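Local coordinates for protein ethylbenzene dehydrogenase alpha-subunit (PDB 2IVF) that is the alpha subunit of a molybdenum enzyme of the molybdopterin oxidoreductase family, holding a molybdenum atom, two pterin guanine dinucleotides and an iron-sulfur cluster, at residues L308-V313 with L409-P414; H453-R459 with E826-K832. All blocks are in the same frame, centred on the assembly; numbering follows the deposited sequence.

Contact 1: residues L308-V313 with L409-P414; sequences LGLSQV and LKDYTP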
loop_
_atom_site.group_PDB
_atom_site.type_symbol
_atom_site.label_atom_id
_atom_site.label_comp_id
_atom_site.label_asym_id
_atom_site.label_seq_id
_atom_site.Cartn_x
_atom_site.Cartn_y
_atom_site.Cartn_z
ATOM N N LEU A 308 27.132 -7.828 -14.780
ATOM C CA LEU A 308 28.366 -8.346 -15.329
ATOM C C LEU A 308 29.071 -7.232 -16.168
ATOM O O LEU A 308 30.299 -7.141 -16.217
ATOM C CB LEU A 308 28.073 -9.589 -16.148
ATOM C CG LEU A 308 27.579 -10.790 -15.317
ATOM C CD1 LEU A 308 27.088 -11.948 -16.207
ATOM C CD2 LEU A 308 28.697 -11.282 -14.373
ATOM N N GLY A 309 28.294 -6.424 -16.864
ATOM C CA GLY A 309 28.844 -5.270 -17.592
ATOM C C GLY A 309 29.586 -4.339 -16.651
ATOM O O GLY A 309 30.718 -3.892 -16.949
ATOM N N LEU A 310 28.993 -4.084 -15.489
ATOM C CA LEU A 310 29.628 -3.264 -14.462
ATOM C C LEU A 310 30.931 -3.912 -13.988
ATOM O O LEU A 310 31.924 -3.237 -13.764
ATOM C CB LEU A 310 28.704 -3.035 -13.268
ATOM C CG LEU A 310 27.893 -1.720 -13.257
ATOM C CD1 LEU A 310 27.135 -1.438 -14.561
ATOM C CD2 LEU A 310 26.999 -1.633 -12.020
ATOM N N SER A 311 30.910 -5.226 -13.788
ATOM C CA SER A 311 32.095 -5.922 -13.336
ATOM C C SER A 311 33.169 -5.875 -14.389
ATOM O O SER A 311 34.346 -5.729 -14.066
ATOM C CB SER A 311 31.767 -7.363 -13.021
ATOM O OG SER A 311 30.765 -7.430 -12.025
ATOM N N GLN A 312 32.777 -6.027 -15.663
ATOM C CA GLN A 312 33.716 -5.968 -16.750
ATOM C C GLN A 312 34.381 -4.606 -16.799
ATOM O O GLN A 312 35.582 -4.506 -17.020
ATOM C CB GLN A 312 33.041 -6.277 -18.082
ATOM C CG GLN A 312 34.011 -6.570 -19.218
ATOM C CD GLN A 312 34.608 -5.347 -19.917
ATOM O OE1 GLN A 312 35.622 -5.478 -20.613
ATOM N NE2 GLN A 312 34.010 -4.170 -19.725
ATOM N N VAL A 313 33.609 -3.568 -16.545
ATOM C CA VAL A 313 34.147 -2.208 -16.503
ATOM C C VAL A 313 35.229 -2.060 -15.437
ATOM O O VAL A 313 36.334 -1.586 -15.725
ATOM C CB VAL A 313 33.043 -1.184 -16.335
ATOM C CG1 VAL A 313 33.619 0.228 -15.983
ATOM C CG2 VAL A 313 32.203 -1.127 -17.577
ATOM N N LEU A 409 33.881 -12.488 -19.019
ATOM C CA LEU A 409 33.358 -11.138 -19.105
ATOM C C LEU A 409 33.676 -10.509 -20.466
ATOM O O LEU A 409 33.179 -9.410 -20.756
ATOM C CB LEU A 409 33.918 -10.249 -17.982
ATOM C CG LEU A 409 33.338 -10.536 -16.592
ATOM C CD1 LEU A 409 34.075 -9.740 -15.530
ATOM C CD2 LEU A 409 31.813 -10.257 -16.526
ATOM N N LYS A 410 34.446 -11.184 -21.316
ATOM C CA LYS A 410 34.570 -10.718 -22.707
ATOM C C LYS A 410 33.219 -10.677 -23.463
ATOM O O LYS A 410 33.070 -9.972 -24.459
ATOM C CB LYS A 410 35.605 -11.532 -23.465
ATOM C CG LYS A 410 37.004 -11.242 -22.926
ATOM C CD LYS A 410 38.104 -11.933 -23.686
ATOM C CE LYS A 410 39.462 -11.570 -23.089
ATOM N NZ LYS A 410 40.554 -12.371 -23.733
ATOM N N ASP A 411 32.251 -11.437 -22.981
ATOM C CA ASP A 411 30.917 -11.470 -23.545
ATOM C C ASP A 411 30.027 -10.395 -22.904
ATOM O O ASP A 411 28.874 -10.262 -23.296
ATOM C CB ASP A 411 30.328 -12.899 -23.391
ATOM C CG ASP A 411 31.053 -13.935 -24.277
ATOM O OD1 ASP A 411 31.653 -13.540 -25.315
ATOM O OD2 ASP A 411 31.063 -15.139 -23.927
ATOM N N TYR A 412 30.568 -9.621 -21.951
ATOM C CA TYR A 412 29.824 -8.643 -21.175
ATOM C C TYR A 412 30.567 -7.310 -21.162
ATOM O O TYR A 412 30.528 -6.575 -20.198
ATOM C CB TYR A 412 29.554 -9.152 -19.736
ATOM C CG TYR A 412 28.710 -10.387 -19.728
ATOM C CD1 TYR A 412 27.318 -10.292 -19.764
ATOM C CD2 TYR A 412 29.288 -11.662 -19.743
ATOM C CE1 TYR A 412 26.527 -11.428 -19.834
ATOM C CE2 TYR A 412 28.494 -12.813 -19.768
ATOM C CZ TYR A 412 27.118 -12.675 -19.814
ATOM O OH TYR A 412 26.315 -13.788 -19.889
ATOM N N THR A 413 31.249 -6.993 -22.249
ATOM C CA THR A 413 31.726 -5.636 -22.420
ATOM C C THR A 413 30.459 -4.765 -22.397
ATOM O O THR A 413 29.350 -5.252 -22.605
ATOM C CB THR A 413 32.473 -5.475 -23.753
ATOM O OG1 THR A 413 31.550 -5.724 -24.835
ATOM C CG2 THR A 413 33.676 -6.468 -23.821
ATOM N N PRO A 414 30.598 -3.491 -22.094
ATOM C CA PRO A 414 29.384 -2.679 -22.046
ATOM C C PRO A 414 28.524 -2.707 -23.306
ATOM O O PRO A 414 27.310 -2.717 -23.220
ATOM C CB PRO A 414 29.927 -1.276 -21.785
ATOM C CG PRO A 414 31.193 -1.497 -21.077
ATOM C CD PRO A 414 31.788 -2.719 -21.715
#
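Leu308 sends its CD1 methyl squarely onto one face of the Tyr412 ring, 3.7 Å from the ring centroid and 12° off the normal, a CH-pi contact placed over the middle of the aromatic. CB of the same leucine sits above CG and CD1 of the tyrosine, and the two side chains run side by side in the same direction. Leu409 reaches another part of the same leucine, the side chains crossing at about a right angle; its CD2 lies 3.8 Å from Leu308 CB, while its CD1 rests on the helix backbone at Gln312.

The hollow of the helix surface is at Gly309, where no side chain intervenes and the backbone of the turn comes close. Tyr412 O enters this dip, 3.4 Å from Gly309 CA, in a nearly straight CA-H...O contact (165° at the hydrogen). Gln312 CB presses on the same oxygen at 3.3 Å; the carbonyl is buried without a conventional hydrogen-bond partner. With CG anti to its backbone N (chi1 -166°) and a bend at chi2, Gln312 folds over the turn, and its NE2 reaches 3.3 Å from Pro414 CD. Beyond it, Val313 CG2 meets Pro414 CG at 3.7 Å.

Thr413 occupies the N-cap position of helix 414-421, and Tyr412 N bonds to Leu409 O within the turn. No hydrogen bond crosses the interface. This is helix-to-turn packing within the molybdopterin oxidoreductase family region: the linker between helices 401-408 and 414-421 sets the Tyr412 carbonyl into the dip at Gly309 of helix 303-316, with Leu409, Tyr412 and Pro414 packed round it.

Contact 2: residues H453-R459 with E826-K832; sequences HGDLMER and ESLPTHK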
loop_
_atom_site.group_PDB
_atom_site.type_symbol
_atom_site.label_atom_id
_atom_site.label_comp_id
_atom_site.label_asym_id
_atom_site.label_seq_id
_atom_site.Cartn_x
_atom_site.Cartn_y
_atom_site.Cartn_z
ATOM N N HIS A 453 15.836 -17.019 -12.943
ATOM C CA HIS A 453 17.268 -16.904 -12.793
ATOM C C HIS A 453 17.644 -15.770 -11.816
ATOM O O HIS A 453 18.694 -15.149 -11.971
ATOM C CB HIS A 453 17.914 -16.618 -14.162
ATOM C CG HIS A 453 17.798 -17.747 -15.123
ATOM N ND1 HIS A 453 18.268 -19.003 -14.828
ATOM C CD2 HIS A 453 17.227 -17.834 -16.347
ATOM C CE1 HIS A 453 18.005 -19.819 -15.832
ATOM N NE2 HIS A 453 17.381 -19.138 -16.773
ATOM N N GLY A 454 16.821 -15.492 -10.809
ATOM C CA GLY A 454 17.165 -14.446 -9.847
ATOM C C GLY A 454 18.497 -14.763 -9.175
ATOM O O GLY A 454 19.207 -13.868 -8.775
ATOM N N ASP A 455 18.814 -16.043 -9.012
ATOM C CA ASP A 455 20.087 -16.412 -8.390
ATOM C C ASP A 455 21.228 -15.862 -9.222
ATOM O O ASP A 455 22.130 -15.254 -8.670
ATOM C CB ASP A 455 20.237 -17.942 -8.161
ATOM C CG ASP A 455 20.074 -18.761 -9.398
ATOM O OD1 ASP A 455 19.510 -18.293 -10.418
ATOM O OD2 ASP A 455 20.457 -19.947 -9.309
ATOM N N LEU A 456 21.160 -16.025 -10.548
ATOM C CA LEU A 456 22.181 -15.468 -11.444
ATOM C C LEU A 456 22.259 -13.989 -11.404
ATOM O O LEU A 456 23.345 -13.427 -11.428
ATOM C CB LEU A 456 21.955 -15.881 -12.885
ATOM C CG LEU A 456 22.301 -17.345 -13.165
ATOM C CD1 LEU A 456 21.890 -17.684 -14.619
ATOM C CD2 LEU A 456 23.800 -17.701 -12.927
ATOM N N MET A 457 21.090 -13.349 -11.369
ATOM C CA MET A 457 21.014 -11.905 -11.246
ATOM C C MET A 457 21.645 -11.395 -9.974
ATOM O O MET A 457 22.334 -10.370 -9.975
ATOM C CB MET A 457 19.531 -11.504 -11.285
ATOM C CG MET A 457 18.839 -11.862 -12.629
ATOM S SD MET A 457 16.994 -11.834 -12.623
ATOM C CE MET A 457 16.596 -10.251 -11.904
ATOM N N GLU A 458 21.353 -12.085 -8.864
ATOM C CA GLU A 458 21.945 -11.771 -7.570
ATOM C C GLU A 458 23.443 -12.084 -7.539
ATOM O O GLU A 458 24.207 -11.280 -7.069
ATOM C CB GLU A 458 21.252 -12.559 -6.437
ATOM C CG GLU A 458 19.844 -12.071 -6.142
ATOM C CD GLU A 458 19.004 -13.115 -5.409
ATOM O OE1 GLU A 458 19.617 -13.886 -4.654
ATOM O OE2 GLU A 458 17.757 -13.150 -5.589
ATOM N N ARG A 459 23.871 -13.256 -7.991
ATOM C CA ARG A 459 25.303 -13.536 -7.997
ATOM C C ARG A 459 26.090 -12.450 -8.742
ATOM O O ARG A 459 27.198 -12.059 -8.356
ATOM C CB ARG A 459 25.548 -14.907 -8.604
ATOM C CG ARG A 459 25.047 -15.998 -7.737
ATOM C CD ARG A 459 25.131 -17.339 -8.469
ATOM N NE ARG A 459 26.515 -17.710 -8.783
ATOM C CZ ARG A 459 26.873 -18.557 -9.723
ATOM N NH1 ARG A 459 25.962 -19.151 -10.470
ATOM N NH2 ARG A 459 28.143 -18.831 -9.897
ATOM N N GLU A 826 26.380 -22.450 -15.581
ATOM C CA GLU A 826 26.224 -21.489 -14.476
ATOM C C GLU A 826 27.340 -21.541 -13.406
ATOM O O GLU A 826 27.161 -21.041 -12.271
ATOM C CB GLU A 826 24.859 -21.668 -13.811
ATOM C CG GLU A 826 23.739 -21.399 -14.719
ATOM C CD GLU A 826 22.403 -21.358 -14.049
ATOM O OE1 GLU A 826 22.331 -21.011 -12.848
ATOM O OE2 GLU A 826 21.414 -21.645 -14.764
ATOM N N SER A 827 28.492 -22.095 -13.736
ATOM C CA SER A 827 29.605 -22.114 -12.768
ATOM C C SER A 827 30.051 -20.719 -12.371
ATOM O O SER A 827 30.395 -20.489 -11.211
ATOM C CB SER A 827 30.777 -22.883 -13.324
ATOM O OG SER A 827 31.169 -22.353 -14.588
ATOM N N LEU A 828 30.011 -19.780 -13.316
ATOM C CA LEU A 828 30.180 -18.366 -13.003
ATOM C C LEU A 828 28.855 -17.633 -13.135
ATOM O O LEU A 828 27.964 -18.081 -13.869
ATOM C CB LEU A 828 31.210 -17.713 -13.942
ATOM C CG LEU A 828 32.702 -17.983 -13.705
ATOM C CD1 LEU A 828 33.535 -17.404 -14.855
ATOM C CD2 LEU A 828 33.177 -17.409 -12.322
ATOM N N PRO A 829 28.738 -16.470 -12.474
ATOM C CA PRO A 829 27.536 -15.670 -12.733
ATOM C C PRO A 829 27.492 -15.365 -14.236
ATOM O O PRO A 829 28.518 -15.197 -14.869
ATOM C CB PRO A 829 27.743 -14.401 -11.911
ATOM C CG PRO A 829 28.860 -14.736 -10.946
ATOM C CD PRO A 829 29.690 -15.778 -11.585
ATOM N N THR A 830 26.294 -15.357 -14.791
ATOM C CA THR A 830 26.121 -15.324 -16.216
ATOM C C THR A 830 24.701 -14.881 -16.467
ATOM O O THR A 830 23.848 -14.997 -15.579
ATOM C CB THR A 830 26.358 -16.681 -16.847
ATOM O OG1 THR A 830 26.498 -16.492 -18.259
ATOM C CG2 THR A 830 25.184 -17.627 -16.534
ATOM N N HIS A 831 24.469 -14.348 -17.663
ATOM C CA HIS A 831 23.134 -13.922 -18.060
ATOM C C HIS A 831 22.429 -15.053 -18.838
ATOM O O HIS A 831 22.998 -15.636 -19.797
ATOM C CB HIS A 831 23.184 -12.697 -18.963
ATOM C CG HIS A 831 21.853 -12.387 -19.566
ATOM N ND1 HIS A 831 20.731 -12.198 -18.790
ATOM C CD2 HIS A 831 21.438 -12.336 -20.849
ATOM C CE1 HIS A 831 19.684 -12.009 -19.576
ATOM N NE2 HIS A 831 20.088 -12.074 -20.827
ATOM N N LYS A 832 21.237 -15.402 -18.369
ATOM C CA LYS A 832 20.318 -16.257 -19.117
ATOM C C LYS A 832 19.010 -15.551 -19.186
ATOM O O LYS A 832 18.521 -15.083 -18.168
ATOM C CB LYS A 832 20.092 -17.604 -18.436
ATOM C CG LYS A 832 21.313 -18.562 -18.521
ATOM C CD LYS A 832 21.000 -19.928 -17.845
ATOM C CE LYS A 832 22.108 -20.978 -17.946
ATOM N NZ LYS A 832 21.615 -22.243 -17.328
HETATM O O HOH W 1 23.115 -19.730 -10.553
#
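Arg459 turns the edge of its guanidinium group to the 826-832 loop and grips two successive carbonyls. NH1 donates to Glu826 O at 2.9 Å, nearly straight (166°) and in the carbonyl plane, whereas NH2 meets Ser827 O at 3.1 Å from above that carbonyl's plane. Pro829 N lies over one guanidinium face, and a bend at chi3 (63°) brings the group round to the loop.

At the other end, the His453 ring receives Lys832 CB over one face, 3.7 Å from its centroid and offset toward the rim; the two side chains cross at about a right angle. Between these ends Leu456 packs into the loop, its CB 3.4 Å from Thr830 O and its CD1 3.8 Å from Thr830 CG2.

The carboxylates of Asp455 and Glu826 stand 74° apart in plane, with OD2 and OE1 separated by 4.1 Å. A water donates to both, weakly to Asp455, and accepts from Arg459 NH1. Lys941 forms salt bridges with both acids, and His944 bonds Asp455 OD2; Glu826 OE2 takes a salt bridge from Lys832 NZ on its anti lone pair, a lysine that Asp567 also holds. With Lys941 shared between them, Lys832 on Glu826 and a bridging water, both acids probably remain ionised.

Overall arrangement
Both contacts are largely buried, yet contact 1 lies farther out, about 30 Å from the chain centre against 19 Å for contact 2. They adjoin directly, their centres about 14 Å apart: Tyr412 OH probably hydrogen-bonds both His831 N and Thr830 OG1, and Leu308 CD1 packs on Thr830 CA. The tyrosine of contact 1 thus spends its polar end on the loop of contact 2. Helices 303-316 and 454-467 touch where Leu308 meets Ser460, and the 826-832 loop borders both. Contact 1 is held by shape and apolar packing, whereas contact 2, nearer the bound MGD, adds to its Leu456 packing hydrogen bonds from an arginine to backbone carbonyls and a bridging water among charged groups.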